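Local atomic coordinates of UDP-N-acetylglucosamine--peptide N-acetylglucosaminyltransferase stabilizing protein GtfB (Streptococcus gordonii, PDB entry 5E9T), a protein that partners GtfA in a heterotetramer that attaches the first GlcNAc to the serine-rich adhesin GspB, acting as the substrate-binding subunit in its O-glycosylation and export. Residues T12-H16 against P38-I42; L272-F278 against D431-Y437; S351-D356 against N374-G379; V367-F371 against L384-Y389. All blocks are in the same frame, centred on the assembly; numbering follows the deposited sequence.

Contact 1: T12-H16 against P38-I42; sequences TQDLH and PDDMI
With CG of His-16 anti to the backbone N (chi1 171°), the imidazole leaves its helix toward segment 38-42, while Met-41, a selenomethionine whose chain runs extended beyond CG, reaches back from the other direction. Their ends meet methyl over ring: CE lies 4.2 Å from the centroid of the His-16 ring, 22° off its normal, a CH-pi contact displaced toward the rim at CD2. The selenium is farther off, SE standing 5.1 Å from the same centroid. One helical turn earlier, Gln-13 bends at chi2 (78°) and brings its amide to the same methyl, OE1 approaching Met-41 CE at 3.2 Å. The amide also slides past the proline ring, with Gln-13 OE1 3.5 Å from Pro-38 CG. Both polar groups of the helix have firmer partners nearby, for OE1 of Gln-13 bonds to the hydroxyl of Tyr-8 and its NE2 to Asp-17, whereas ND1 of His-16 bonds to Gln-3. The carboxylate of Asp-40 is modelled at the ring edge by NE2, too close to be trusted, and its role there remains doubtful. The contact joins helix 10-21 to the edge of the N-terminal parallel, Rossmann-like sheet: Met-41 and His-16 both rest on Thr-28 of the adjoining strand 28-30, and the backbone of Ile-42 is hydrogen-bonded to that strand.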
loop_
_atom_site.group_PDB
_atom_site.type_symbol
_atom_site.label_atom_id
_atom_site.label_comp_id
_atom_site.label_asym_id
_atom_site.label_seq_id
_atom_site.Cartn_x
_atom_site.Cartn_y
_atom_site.Cartn_z
ATOM N N THR B 12 41.757 13.534 -3.996
ATOM C CA THR B 12 42.528 12.641 -4.849
ATOM C C THR B 12 42.743 13.240 -6.232
ATOM O O THR B 12 43.737 12.916 -6.888
ATOM C CB THR B 12 41.857 11.267 -4.947
ATOM O OG1 THR B 12 41.293 11.086 -6.253
ATOM C CG2 THR B 12 40.773 11.132 -3.909
ATOM N N GLN B 13 41.850 14.125 -6.684
ATOM C CA GLN B 13 42.083 14.806 -7.955
ATOM C C GLN B 13 43.257 15.771 -7.846
ATOM O O GLN B 13 44.137 15.790 -8.714
ATOM C CB GLN B 13 40.827 15.549 -8.411
ATOM C CG GLN B 13 40.986 16.228 -9.771
ATOM C CD GLN B 13 40.872 15.257 -10.934
ATOM O OE1 GLN B 13 39.964 14.432 -10.974
ATOM N NE2 GLN B 13 41.798 15.347 -11.881
ATOM N N ASP B 14 43.282 16.584 -6.786
ATOM C CA ASP B 14 44.388 17.517 -6.588
ATOM C C ASP B 14 45.717 16.779 -6.516
ATOM O O ASP B 14 46.683 17.145 -7.196
ATOM C CB ASP B 14 44.162 18.340 -5.318
ATOM C CG ASP B 14 43.058 19.366 -5.476
ATOM O OD1 ASP B 14 42.810 19.802 -6.621
ATOM O OD2 ASP B 14 42.442 19.741 -4.456
ATOM N N LEU B 15 45.782 15.733 -5.690
ATOM C CA LEU B 15 46.966 14.884 -5.661
ATOM C C LEU B 15 47.292 14.366 -7.054
ATOM O O LEU B 15 48.442 14.427 -7.502
ATOM C CB LEU B 15 46.749 13.728 -4.683
ATOM C CG LEU B 15 47.671 12.513 -4.799
ATOM C CD1 LEU B 15 49.123 12.932 -4.731
ATOM C CD2 LEU B 15 47.361 11.516 -3.700
ATOM N N HIS B 16 46.280 13.870 -7.764
ATOM C CA HIS B 16 46.509 13.334 -9.101
ATOM C C HIS B 16 46.941 14.426 -10.073
ATOM O O HIS B 16 47.880 14.237 -10.855
ATOM C CB HIS B 16 45.249 12.640 -9.605
ATOM C CG HIS B 16 45.314 12.254 -11.046
ATOM N ND1 HIS B 16 45.865 11.066 -11.474
ATOM C CD2 HIS B 16 44.905 12.905 -12.161
ATOM C CE1 HIS B 16 45.788 10.998 -12.791
ATOM N NE2 HIS B 16 45.210 12.102 -13.232
ATOM N N PRO B 38 36.888 10.865 -14.321
ATOM C CA PRO B 38 37.639 11.490 -15.416
ATOM C C PRO B 38 38.206 10.425 -16.347
ATOM O O PRO B 38 38.647 9.361 -15.905
ATOM C CB PRO B 38 38.747 12.261 -14.695
ATOM C CG PRO B 38 38.210 12.496 -13.320
ATOM C CD PRO B 38 37.393 11.281 -12.997
ATOM N N ASP B 39 38.183 10.714 -17.654
ATOM C CA ASP B 39 38.725 9.775 -18.633
ATOM C C ASP B 39 40.158 9.395 -18.306
ATOM O O ASP B 39 40.635 8.343 -18.744
ATOM C CB ASP B 39 38.655 10.375 -20.037
ATOM C CG ASP B 39 37.357 11.109 -20.288
ATOM O OD1 ASP B 39 36.328 10.438 -20.517
ATOM O OD2 ASP B 39 37.368 12.359 -20.250
ATOM N N ASP B 40 40.842 10.249 -17.543
ATOM C CA ASP B 40 42.159 9.948 -16.998
ATOM C C ASP B 40 42.209 8.573 -16.340
ATOM O O ASP B 40 43.197 7.843 -16.483
ATOM C CB ASP B 40 42.520 11.027 -15.977
ATOM C CG ASP B 40 43.951 11.468 -16.074
ATOM O OD1 ASP B 40 44.539 11.348 -17.168
ATOM O OD2 ASP B 40 44.485 11.952 -15.056
HETATM N N MSE B 41 41.154 8.202 -15.622
HETATM C CA MSE B 41 41.227 7.067 -14.711
HETATM C C MSE B 41 40.354 5.888 -15.144
HETATM O O MSE B 41 39.615 5.973 -16.125
HETATM C CB MSE B 41 40.833 7.533 -13.306
HETATM C CG MSE B 41 41.273 8.970 -13.028
HETATM SE SE MSE B 41 40.930 9.665 -11.237
HETATM C CE MSE B 41 41.275 11.552 -11.559
ATOM N N ILE B 42 40.457 4.787 -14.399
ATOM C CA ILE B 42 39.678 3.576 -14.630
ATOM C C ILE B 42 39.394 2.941 -13.276
ATOM O O ILE B 42 40.003 3.290 -12.261
ATOM C CB ILE B 42 40.397 2.562 -15.548
ATOM C CG1 ILE B 42 41.827 2.326 -15.065
ATOM C CG2 ILE B 42 40.364 3.008 -17.006
ATOM C CD1 ILE B 42 42.450 1.087 -15.649
#

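Contact 2: L272-F278 against D431-Y437; sequences LGYHYDF and DVPVSLY
Tyr-274 and Asp-431 form a single backbone bridge, in which Val-432 N donates to Tyr-274 O at 3.0 Å. Asp-431 CA adds a CA-H...O contact to Tyr-274 O at 3.3 Å. Two side chains reinforce the bridge weakly: the Tyr-437 hydroxyl gives a weak bond to Gly-273 O (2.7 Å), and His-275 ND1 another to Val-432 O (3.3 Å), with the acceptor near the ring plane. Together these bonds tie two chain crossings. Residues 272-278 lead out of the N-terminal parallel sheet toward the second domain, and 431-437 return to begin the last helix, 434-442, as expected of a GT-B-like fold whose C-terminal helix packs back on the first domain. A CH-pi contact covers the His-275 imidazole, Val-434 CB sitting over its centre, 4.2 Å from the centroid. Leu-272 CD1 is modelled over a face of Tyr-437, too closely to be relied on. The other methyl of Leu-272, CD2, packs on Leu-436 CG at 3.8 Å. The carboxylate of Asp-431 meets aromatic edges instead: OD1 lies 3.7 Å from Tyr-276 CD1 and OD2 3.3 Å from Phe-278 CE1.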
loop_
_atom_site.group_PDB
_atom_site.type_symbol
_atom_site.label_atom_id
_atom_site.label_comp_id
_atom_site.label_asym_id
_atom_site.label_seq_id
_atom_site.Cartn_x
_atom_site.Cartn_y
_atom_site.Cartn_z
ATOM N N LEU B 272 54.803 17.655 1.790
ATOM C CA LEU B 272 54.548 18.268 0.468
ATOM C C LEU B 272 53.218 19.047 0.507
ATOM O O LEU B 272 52.715 19.395 1.576
ATOM C CB LEU B 272 54.636 17.151 -0.587
ATOM C CG LEU B 272 54.627 17.315 -2.108
ATOM C CD1 LEU B 272 53.398 17.833 -2.603
ATOM C CD2 LEU B 272 55.779 18.230 -2.508
ATOM N N GLY B 273 52.661 19.346 -0.655
ATOM C CA GLY B 273 51.494 20.192 -0.794
ATOM C C GLY B 273 50.831 19.844 -2.108
ATOM O O GLY B 273 51.011 18.747 -2.631
ATOM N N TYR B 274 49.989 20.739 -2.617
ATOM C CA TYR B 274 49.441 20.547 -3.956
ATOM C C TYR B 274 49.766 21.743 -4.845
ATOM O O TYR B 274 49.885 22.878 -4.369
ATOM C CB TYR B 274 47.921 20.321 -3.915
ATOM C CG TYR B 274 47.478 19.293 -2.897
ATOM C CD1 TYR B 274 47.450 17.936 -3.203
ATOM C CD2 TYR B 274 47.097 19.684 -1.623
ATOM C CE1 TYR B 274 47.048 16.999 -2.262
ATOM C CE2 TYR B 274 46.694 18.758 -0.678
ATOM C CZ TYR B 274 46.670 17.418 -1.002
ATOM O OH TYR B 274 46.271 16.492 -0.063
ATOM N N HIS B 275 49.900 21.494 -6.150
ATOM C CA HIS B 275 50.103 22.582 -7.102
ATOM C C HIS B 275 48.754 22.852 -7.747
ATOM O O HIS B 275 48.316 22.120 -8.640
ATOM C CB HIS B 275 51.160 22.244 -8.149
ATOM C CG HIS B 275 51.278 23.271 -9.237
ATOM N ND1 HIS B 275 51.865 24.503 -9.039
ATOM C CD2 HIS B 275 50.874 23.253 -10.531
ATOM C CE1 HIS B 275 51.824 25.197 -10.164
ATOM N NE2 HIS B 275 51.226 24.460 -11.085
ATOM N N TYR B 276 48.120 23.937 -7.323
ATOM C CA TYR B 276 46.863 24.343 -7.916
ATOM C C TYR B 276 47.135 25.054 -9.228
ATOM O O TYR B 276 48.159 25.723 -9.395
ATOM C CB TYR B 276 46.086 25.269 -6.978
ATOM C CG TYR B 276 45.785 24.680 -5.622
ATOM C CD1 TYR B 276 46.573 24.989 -4.523
ATOM C CD2 TYR B 276 44.711 23.823 -5.439
ATOM C CE1 TYR B 276 46.300 24.460 -3.279
ATOM C CE2 TYR B 276 44.431 23.289 -4.198
ATOM C CZ TYR B 276 45.230 23.611 -3.122
ATOM O OH TYR B 276 44.962 23.084 -1.882
ATOM N N ASP B 277 46.216 24.899 -10.166
ATOM C CA ASP B 277 46.262 25.663 -11.401
ATOM C C ASP B 277 45.233 26.775 -11.241
ATOM O O ASP B 277 44.029 26.549 -11.380
ATOM C CB ASP B 277 45.973 24.758 -12.595
ATOM C CG ASP B 277 45.702 25.529 -13.866
ATOM O OD1 ASP B 277 46.447 26.490 -14.152
ATOM O OD2 ASP B 277 44.744 25.167 -14.581
ATOM N N PHE B 278 45.719 27.987 -10.976
ATOM C CA PHE B 278 44.848 29.137 -10.787
ATOM C C PHE B 278 44.469 29.719 -12.143
ATOM O O PHE B 278 45.219 29.610 -13.117
ATOM C CB PHE B 278 45.519 30.201 -9.918
ATOM C CG PHE B 278 45.843 29.742 -8.521
ATOM C CD1 PHE B 278 47.039 29.098 -8.248
ATOM C CD2 PHE B 278 44.962 29.974 -7.477
ATOM C CE1 PHE B 278 47.347 28.684 -6.963
ATOM C CE2 PHE B 278 45.264 29.562 -6.188
ATOM C CZ PHE B 278 46.459 28.917 -5.932
ATOM N N ASP B 431 49.525 25.372 -1.010
ATOM C CA ASP B 431 49.993 25.554 -2.372
ATOM C C ASP B 431 51.510 25.446 -2.412
ATOM O O ASP B 431 52.209 26.027 -1.576
ATOM C CB ASP B 431 49.538 26.907 -2.913
ATOM C CG ASP B 431 49.843 27.075 -4.385
ATOM O OD1 ASP B 431 50.104 26.056 -5.059
ATOM O OD2 ASP B 431 49.820 28.225 -4.870
ATOM N N VAL B 432 52.015 24.682 -3.374
ATOM C CA VAL B 432 53.452 24.504 -3.569
ATOM C C VAL B 432 53.751 24.555 -5.058
ATOM O O VAL B 432 52.880 24.277 -5.893
ATOM C CB VAL B 432 53.958 23.174 -2.974
ATOM C CG1 VAL B 432 53.707 23.119 -1.469
ATOM C CG2 VAL B 432 53.302 21.996 -3.678
ATOM N N PRO B 433 54.976 24.927 -5.422
ATOM C CA PRO B 433 55.345 24.924 -6.840
ATOM C C PRO B 433 55.510 23.507 -7.363
ATOM O O PRO B 433 55.858 22.583 -6.623
ATOM C CB PRO B 433 56.677 25.685 -6.870
ATOM C CG PRO B 433 56.763 26.385 -5.547
ATOM C CD PRO B 433 56.037 25.510 -4.584
ATOM N N VAL B 434 55.249 23.348 -8.663
ATOM C CA VAL B 434 55.425 22.055 -9.320
ATOM C C VAL B 434 56.843 21.540 -9.119
ATOM O O VAL B 434 57.068 20.327 -9.022
ATOM C CB VAL B 434 55.062 22.170 -10.816
ATOM C CG1 VAL B 434 55.798 23.341 -11.456
ATOM C CG2 VAL B 434 55.361 20.870 -11.552
ATOM N N SER B 435 57.816 22.450 -9.034
ATOM C CA SER B 435 59.190 22.050 -8.749
ATOM C C SER B 435 59.282 21.284 -7.436
ATOM O O SER B 435 60.022 20.297 -7.338
ATOM C CB SER B 435 60.092 23.283 -8.712
ATOM O OG SER B 435 59.555 24.277 -7.856
ATOM N N LEU B 436 58.525 21.714 -6.420
ATOM C CA LEU B 436 58.629 21.087 -5.107
ATOM C C LEU B 436 58.276 19.608 -5.162
ATOM O O LEU B 436 58.769 18.831 -4.345
ATOM C CB LEU B 436 57.746 21.816 -4.093
ATOM C CG LEU B 436 57.926 21.420 -2.622
ATOM C CD1 LEU B 436 59.400 21.278 -2.277
ATOM C CD2 LEU B 436 57.268 22.437 -1.704
ATOM N N TYR B 437 57.433 19.197 -6.111
ATOM C CA TYR B 437 57.256 17.770 -6.360
ATOM C C TYR B 437 58.535 17.154 -6.910
ATOM O O TYR B 437 59.034 16.153 -6.382
ATOM C CB TYR B 437 56.101 17.529 -7.333
ATOM C CG TYR B 437 54.738 17.490 -6.692
ATOM C CD1 TYR B 437 54.123 18.655 -6.256
ATOM C CD2 TYR B 437 54.066 16.284 -6.518
ATOM C CE1 TYR B 437 52.871 18.625 -5.681
ATOM C CE2 TYR B 437 52.821 16.240 -5.930
ATOM C CZ TYR B 437 52.230 17.412 -5.510
ATOM O OH TYR B 437 50.990 17.380 -4.913
#

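Contact 3: S351-D356 against N374-G379; sequences SDIYLD and NLLILG
Tyr-354 and Ile-377 stand beside each other on one face of a parallel pair of strands, 353-356 and 376-379, which with the intervening helix 366-372 make up a beta-alpha-beta unit. The Tyr-354 ring meets the branch methyl of Ile-377 obliquely, CD2 lying 4.3 Å from CG2. A chi1 of -44° places CG1 of Ile-377 opposite the carbonyl carbon and leaves CG2 opposite the backbone N, close to Tyr-354 O. Tyr-354 leads its ring away from the neighbouring strand, against Ala-366 and Ala-370 of the helix, and its hydroxyl bonds to Leu-291 N. The opposite face carries Ile-353 and Leu-355 next to Leu-376 and Leu-378. On this face the strands meet chiefly through side chain and carbonyl, as with Ile-353 CB against Leu-376 O, and Leu-376 is covered by Met-418 and Leu-422 of helix 415-428.

Leu-375 arrives differently, just ahead of its strand and with its bond to CB directed at the partner segment. Its isobutyl group tucks against the backbone of 351-353, and CD2 comes 4.2 Å from Tyr-354 CB. The turn before it is a Schellman motif in which Asn-374, with positive phi, ends the helix and hands the chain to the strand.

Three backbone bonds fix the parallel register; a fourth, from Asp-356 N to Leu-378 O, is modelled short. Leu-376 N donates to Asp-352 O at 3.1 Å and Leu-378 N to Tyr-354 O at 3.2 Å. The intermediate bond, from Tyr-354 N to Leu-376 O, spans 3.0 Å at 164°.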
loop_
_atom_site.group_PDB
_atom_site.type_symbol
_atom_site.label_atom_id
_atom_site.label_comp_id
_atom_site.label_asym_id
_atom_site.label_seq_id
_atom_site.Cartn_x
_atom_site.Cartn_y
_atom_site.Cartn_z
ATOM N N SER B 351 34.415 39.874 -9.860
ATOM C CA SER B 351 34.536 40.023 -8.416
ATOM C C SER B 351 35.865 39.439 -7.968
ATOM O O SER B 351 36.239 38.343 -8.397
ATOM C CB SER B 351 33.388 39.327 -7.687
ATOM O OG SER B 351 32.177 39.463 -8.394
ATOM N N ASP B 352 36.608 40.197 -7.164
ATOM C CA ASP B 352 37.871 39.732 -6.608
ATOM C C ASP B 352 37.810 39.313 -5.145
ATOM O O ASP B 352 38.851 38.970 -4.577
ATOM C CB ASP B 352 38.949 40.787 -6.827
ATOM C CG ASP B 352 39.404 40.813 -8.257
ATOM O OD1 ASP B 352 39.299 39.750 -8.910
ATOM O OD2 ASP B 352 39.862 41.865 -8.734
ATOM N N ILE B 353 36.645 39.355 -4.509
ATOM C CA ILE B 353 36.486 38.756 -3.193
ATOM C C ILE B 353 35.358 37.742 -3.270
ATOM O O ILE B 353 34.504 37.791 -4.159
ATOM C CB ILE B 353 36.199 39.798 -2.090
ATOM C CG1 ILE B 353 34.913 40.566 -2.397
ATOM C CG2 ILE B 353 37.374 40.741 -1.911
ATOM C CD1 ILE B 353 33.702 40.003 -1.689
ATOM N N TYR B 354 35.365 36.806 -2.326
ATOM C CA TYR B 354 34.180 36.011 -2.026
ATOM C C TYR B 354 34.011 36.003 -0.515
ATOM O O TYR B 354 34.797 35.370 0.197
ATOM C CB TYR B 354 34.290 34.586 -2.579
ATOM C CG TYR B 354 33.011 33.792 -2.401
ATOM C CD1 TYR B 354 32.174 33.533 -3.471
ATOM C CD2 TYR B 354 32.635 33.312 -1.159
ATOM C CE1 TYR B 354 30.993 32.819 -3.304
ATOM C CE2 TYR B 354 31.466 32.602 -0.986
ATOM C CZ TYR B 354 30.648 32.356 -2.056
ATOM O OH TYR B 354 29.486 31.643 -1.864
ATOM N N LEU B 355 32.963 36.658 -0.028
ATOM C CA LEU B 355 32.636 36.592 1.388
ATOM C C LEU B 355 31.801 35.340 1.610
ATOM O O LEU B 355 30.753 35.179 0.976
ATOM C CB LEU B 355 31.873 37.844 1.821
ATOM C CG LEU B 355 32.542 39.201 1.619
ATOM C CD1 LEU B 355 31.508 40.297 1.340
ATOM C CD2 LEU B 355 33.406 39.557 2.825
ATOM N N ASP B 356 32.228 34.454 2.512
ATOM C CA ASP B 356 31.434 33.250 2.736
ATOM C C ASP B 356 30.570 33.604 3.935
ATOM O O ASP B 356 30.909 33.346 5.089
ATOM C CB ASP B 356 32.334 32.045 2.983
ATOM C CG ASP B 356 31.635 30.728 2.723
ATOM O OD1 ASP B 356 30.605 30.735 2.016
ATOM O OD2 ASP B 356 32.127 29.688 3.209
ATOM N N ASN B 374 41.393 33.007 -7.689
ATOM C CA ASN B 374 42.212 33.917 -6.889
ATOM C C ASN B 374 41.395 35.028 -6.246
ATOM O O ASN B 374 41.929 36.097 -5.936
ATOM C CB ASN B 374 43.354 34.521 -7.718
ATOM C CG ASN B 374 44.690 33.859 -7.443
ATOM O OD1 ASN B 374 45.075 33.667 -6.289
ATOM N ND2 ASN B 374 45.405 33.508 -8.505
ATOM N N LEU B 375 40.102 34.799 -6.040
ATOM C CA LEU B 375 39.323 35.675 -5.178
ATOM C C LEU B 375 39.720 35.440 -3.727
ATOM O O LEU B 375 39.874 34.293 -3.291
ATOM C CB LEU B 375 37.826 35.417 -5.354
ATOM C CG LEU B 375 37.084 35.992 -6.559
ATOM C CD1 LEU B 375 37.534 35.344 -7.850
ATOM C CD2 LEU B 375 35.587 35.819 -6.380
ATOM N N LEU B 376 39.890 36.529 -2.975
ATOM C CA LEU B 376 40.191 36.401 -1.554
ATOM C C LEU B 376 38.914 36.091 -0.792
ATOM O O LEU B 376 37.958 36.876 -0.817
ATOM C CB LEU B 376 40.832 37.659 -0.981
ATOM C CG LEU B 376 40.844 37.495 0.539
ATOM C CD1 LEU B 376 41.815 36.386 0.991
ATOM C CD2 LEU B 376 41.151 38.802 1.249
ATOM N N ILE B 377 38.915 34.970 -0.087
ATOM C CA ILE B 377 37.748 34.486 0.636
ATOM C C ILE B 377 37.858 34.859 2.109
ATOM O O ILE B 377 38.917 34.681 2.726
ATOM C CB ILE B 377 37.621 32.962 0.471
ATOM C CG1 ILE B 377 37.864 32.568 -0.989
ATOM C CG2 ILE B 377 36.263 32.489 0.972
ATOM C CD1 ILE B 377 38.102 31.098 -1.173
ATOM N N LEU B 378 36.755 35.368 2.679
ATOM C CA LEU B 378 36.605 35.558 4.120
ATOM C C LEU B 378 35.189 35.188 4.529
ATOM O O LEU B 378 34.255 35.283 3.732
ATOM C CB LEU B 378 36.835 37.002 4.593
ATOM C CG LEU B 378 37.878 37.864 3.909
ATOM C CD1 LEU B 378 37.856 39.330 4.377
ATOM C CD2 LEU B 378 39.086 37.206 4.236
ATOM N N GLY B 379 35.025 34.843 5.802
ATOM C CA GLY B 379 33.702 34.624 6.360
ATOM C C GLY B 379 33.792 34.527 7.866
ATOM O O GLY B 379 34.841 34.784 8.464
#

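Contact 4: V367-F371 against L384-Y389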
loop_
_atom_site.group_PDB
_atom_site.type_symbol
_atom_site.label_atom_id
_atom_site.label_comp_id
_atom_site.label_asym_id
_atom_site.label_seq_id
_atom_site.Cartn_x
_atom_site.Cartn_y
_atom_site.Cartn_z
ATOM N N VAL B 367 33.169 28.053 -2.922
ATOM C CA VAL B 367 34.405 28.363 -2.210
ATOM C C VAL B 367 35.612 27.926 -3.030
ATOM O O VAL B 367 36.605 28.656 -3.138
ATOM C CB VAL B 367 34.396 27.713 -0.815
ATOM C CG1 VAL B 367 35.739 27.907 -0.132
ATOM C CG2 VAL B 367 33.279 28.299 0.033
ATOM N N ARG B 368 35.538 26.739 -3.638
ATOM C CA ARG B 368 36.626 26.268 -4.491
ATOM C C ARG B 368 36.791 27.161 -5.713
ATOM O O ARG B 368 37.888 27.665 -5.983
ATOM C CB ARG B 368 36.370 24.823 -4.918
ATOM C CG ARG B 368 37.265 24.324 -6.056
ATOM C CD ARG B 368 38.688 24.061 -5.585
ATOM N NE ARG B 368 39.495 23.333 -6.561
ATOM C CZ ARG B 368 40.513 22.539 -6.240
ATOM N NH1 ARG B 368 40.842 22.360 -4.967
ATOM N NH2 ARG B 368 41.198 21.915 -7.190
ATOM N N LYS B 369 35.707 27.364 -6.468
ATOM C CA LYS B 369 35.786 28.164 -7.685
ATOM C C LYS B 369 36.340 29.558 -7.411
ATOM O O LYS B 369 37.067 30.113 -8.244
ATOM C CB LYS B 369 34.407 28.241 -8.346
ATOM C CG LYS B 369 34.228 29.419 -9.285
ATOM C CD LYS B 369 33.349 29.078 -10.472
ATOM C CE LYS B 369 34.182 28.555 -11.629
ATOM N NZ LYS B 369 33.398 28.493 -12.892
ATOM N N ALA B 370 36.027 30.131 -6.246
ATOM C CA ALA B 370 36.677 31.372 -5.841
ATOM C C ALA B 370 38.184 31.179 -5.721
ATOM O O ALA B 370 38.969 31.953 -6.281
ATOM C CB ALA B 370 36.091 31.864 -4.519
ATOM N N PHE B 371 38.603 30.135 -5.000
ATOM C CA PHE B 371 40.026 29.872 -4.808
ATOM C C PHE B 371 40.742 29.681 -6.139
ATOM O O PHE B 371 41.853 30.188 -6.333
ATOM C CB PHE B 371 40.203 28.641 -3.916
ATOM C CG PHE B 371 41.636 28.287 -3.634
ATOM C CD1 PHE B 371 42.325 27.411 -4.462
ATOM C CD2 PHE B 371 42.291 28.814 -2.534
ATOM C CE1 PHE B 371 43.640 27.079 -4.203
ATOM C CE2 PHE B 371 43.606 28.484 -2.269
ATOM C CZ PHE B 371 44.281 27.616 -3.106
ATOM N N LEU B 384 30.281 27.841 4.793
ATOM C CA LEU B 384 30.070 26.662 3.986
ATOM C C LEU B 384 31.451 26.125 3.633
ATOM O O LEU B 384 32.305 26.869 3.138
ATOM C CB LEU B 384 29.228 27.016 2.761
ATOM C CG LEU B 384 27.785 27.448 3.120
ATOM C CD1 LEU B 384 27.656 28.711 3.966
ATOM C CD2 LEU B 384 26.991 27.683 1.886
ATOM N N HIS B 385 31.704 24.867 3.984
ATOM C CA HIS B 385 32.991 24.230 3.711
ATOM C C HIS B 385 33.164 24.265 2.198
ATOM O O HIS B 385 32.171 24.199 1.494
ATOM C CB HIS B 385 33.022 22.800 4.262
ATOM C CG HIS B 385 32.370 22.657 5.603
ATOM N ND1 HIS B 385 32.997 23.004 6.780
ATOM C CD2 HIS B 385 31.143 22.203 5.951
ATOM C CE1 HIS B 385 32.184 22.771 7.796
ATOM N NE2 HIS B 385 31.052 22.284 7.319
ATOM N N ASP B 386 34.387 24.316 1.674
ATOM C CA ASP B 386 35.598 23.903 2.364
ATOM C C ASP B 386 36.234 24.929 3.286
ATOM O O ASP B 386 36.298 26.120 2.983
ATOM C CB ASP B 386 36.627 23.463 1.326
ATOM C CG ASP B 386 36.049 22.498 0.312
ATOM O OD1 ASP B 386 34.914 22.734 -0.151
ATOM O OD2 ASP B 386 36.724 21.498 -0.013
ATOM N N ARG B 387 36.691 24.429 4.433
ATOM C CA ARG B 387 37.656 25.133 5.262
ATOM C C ARG B 387 39.060 25.049 4.694
ATOM O O ARG B 387 39.951 25.750 5.185
ATOM C CB ARG B 387 37.666 24.549 6.670
ATOM C CG ARG B 387 36.328 24.025 7.114
ATOM C CD ARG B 387 36.185 24.188 8.599
ATOM N NE ARG B 387 34.800 24.424 8.970
ATOM C CZ ARG B 387 34.433 25.258 9.931
ATOM N NH1 ARG B 387 35.353 25.938 10.601
ATOM N NH2 ARG B 387 33.150 25.425 10.215
ATOM N N HIS B 388 39.274 24.187 3.694
ATOM C CA HIS B 388 40.604 24.013 3.126
ATOM C C HIS B 388 41.183 25.342 2.647
ATOM O O HIS B 388 42.372 25.617 2.846
ATOM C CB HIS B 388 40.559 23.014 1.960
ATOM C CG HIS B 388 40.003 21.664 2.309
ATOM N ND1 HIS B 388 38.698 21.305 2.042
ATOM C CD2 HIS B 388 40.586 20.569 2.855
ATOM C CE1 HIS B 388 38.494 20.059 2.431
ATOM N NE2 HIS B 388 39.623 19.590 2.928
ATOM N N TYR B 389 40.360 26.177 2.010
ATOM C CA TYR B 389 40.848 27.309 1.227
ATOM C C TYR B 389 40.786 28.653 1.940
ATOM O O TYR B 389 41.138 29.668 1.330
ATOM C CB TYR B 389 40.071 27.416 -0.087
ATOM C CG TYR B 389 39.970 26.109 -0.828
ATOM C CD1 TYR B 389 38.943 25.870 -1.702
ATOM C CD2 TYR B 389 40.909 25.121 -0.664
ATOM C CE1 TYR B 389 38.843 24.670 -2.373
ATOM C CE2 TYR B 389 40.814 23.923 -1.332
ATOM C CZ TYR B 389 39.783 23.701 -2.191
ATOM O OH TYR B 389 39.691 22.505 -2.866
#
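Phe-371 and Tyr-389 form an offset aromatic stack, their centroids 4.7 Å apart and their planes inclined by 29°. The displacement brings CD2 of the tyrosine over a face of the phenylalanine, and in the other direction CD2 of Phe-371 reaches Tyr-389 CB at 3.6 Å. A chi1 of -49° in Tyr-389 sets CG anti to the carbonyl carbon, swinging the ring from the loop onto the helix.

The polar interaction is made by the phenol's far end. CB of Arg-368 lies at the edge of the Tyr-389 ring, and the chain, bent at chi2, then passes out of the ring plane, CD lying 3.3 Å from Tyr-389 CE1, before the guanidinium returns to the hydroxyl. NH1 donates to Tyr-389 OH through a bond modelled as very short, 2.4 Å, a value that this resolution cannot support in detail. The hydroxyl lies near the guanidinium plane, at its edge, and NE of the same arginine is salt-bridged to Glu-372.

Helix 366-372 is the connecting helix of a beta-alpha-beta unit, and 384-389 belongs to the loop that follows the unit's second strand. After strand 376-379 the loop folds back over the helix that precedes that strand.

Apolar and carbonyl contacts fill the helix's first turn. Val-367 divides its methyls between two loop carbonyls, CG1 lying 3.6 Å from Asp-386 O and CG2 3.6 Å from Leu-384 O. CG1 also touches the tyrosine ring, 4.1 Å from Tyr-389 CD1. Within the loop, His-388 ND1 gives a weak bond to Asp-386 OD2.

How the contacts relate
Contact 3 pairs the two strands of a beta-alpha-beta unit and contact 4 covers its helix, their centres about 9 Å apart and their segments alternating along the chain; Ile-377 CD1 reaches Val-367 O at 3.5 Å between them. Both lie inside the long loop closed by contact 2, whose Tyr-276 and Phe-278 pack on Phe-371, with Tyr-276 CG 3.5 Å from Phe-371 CE1. Contact 1 belongs to the N-terminal domain yet meets contact 4, centres about 20 Å apart, through a salt bridge of 2.7 Å from Asp-14 OD1 to Arg-368 NH2. Contact 2 touches contact 1 as well, Tyr-274 packing on Asp-14 and Leu-15, consistent with a place at the junction of the two domains.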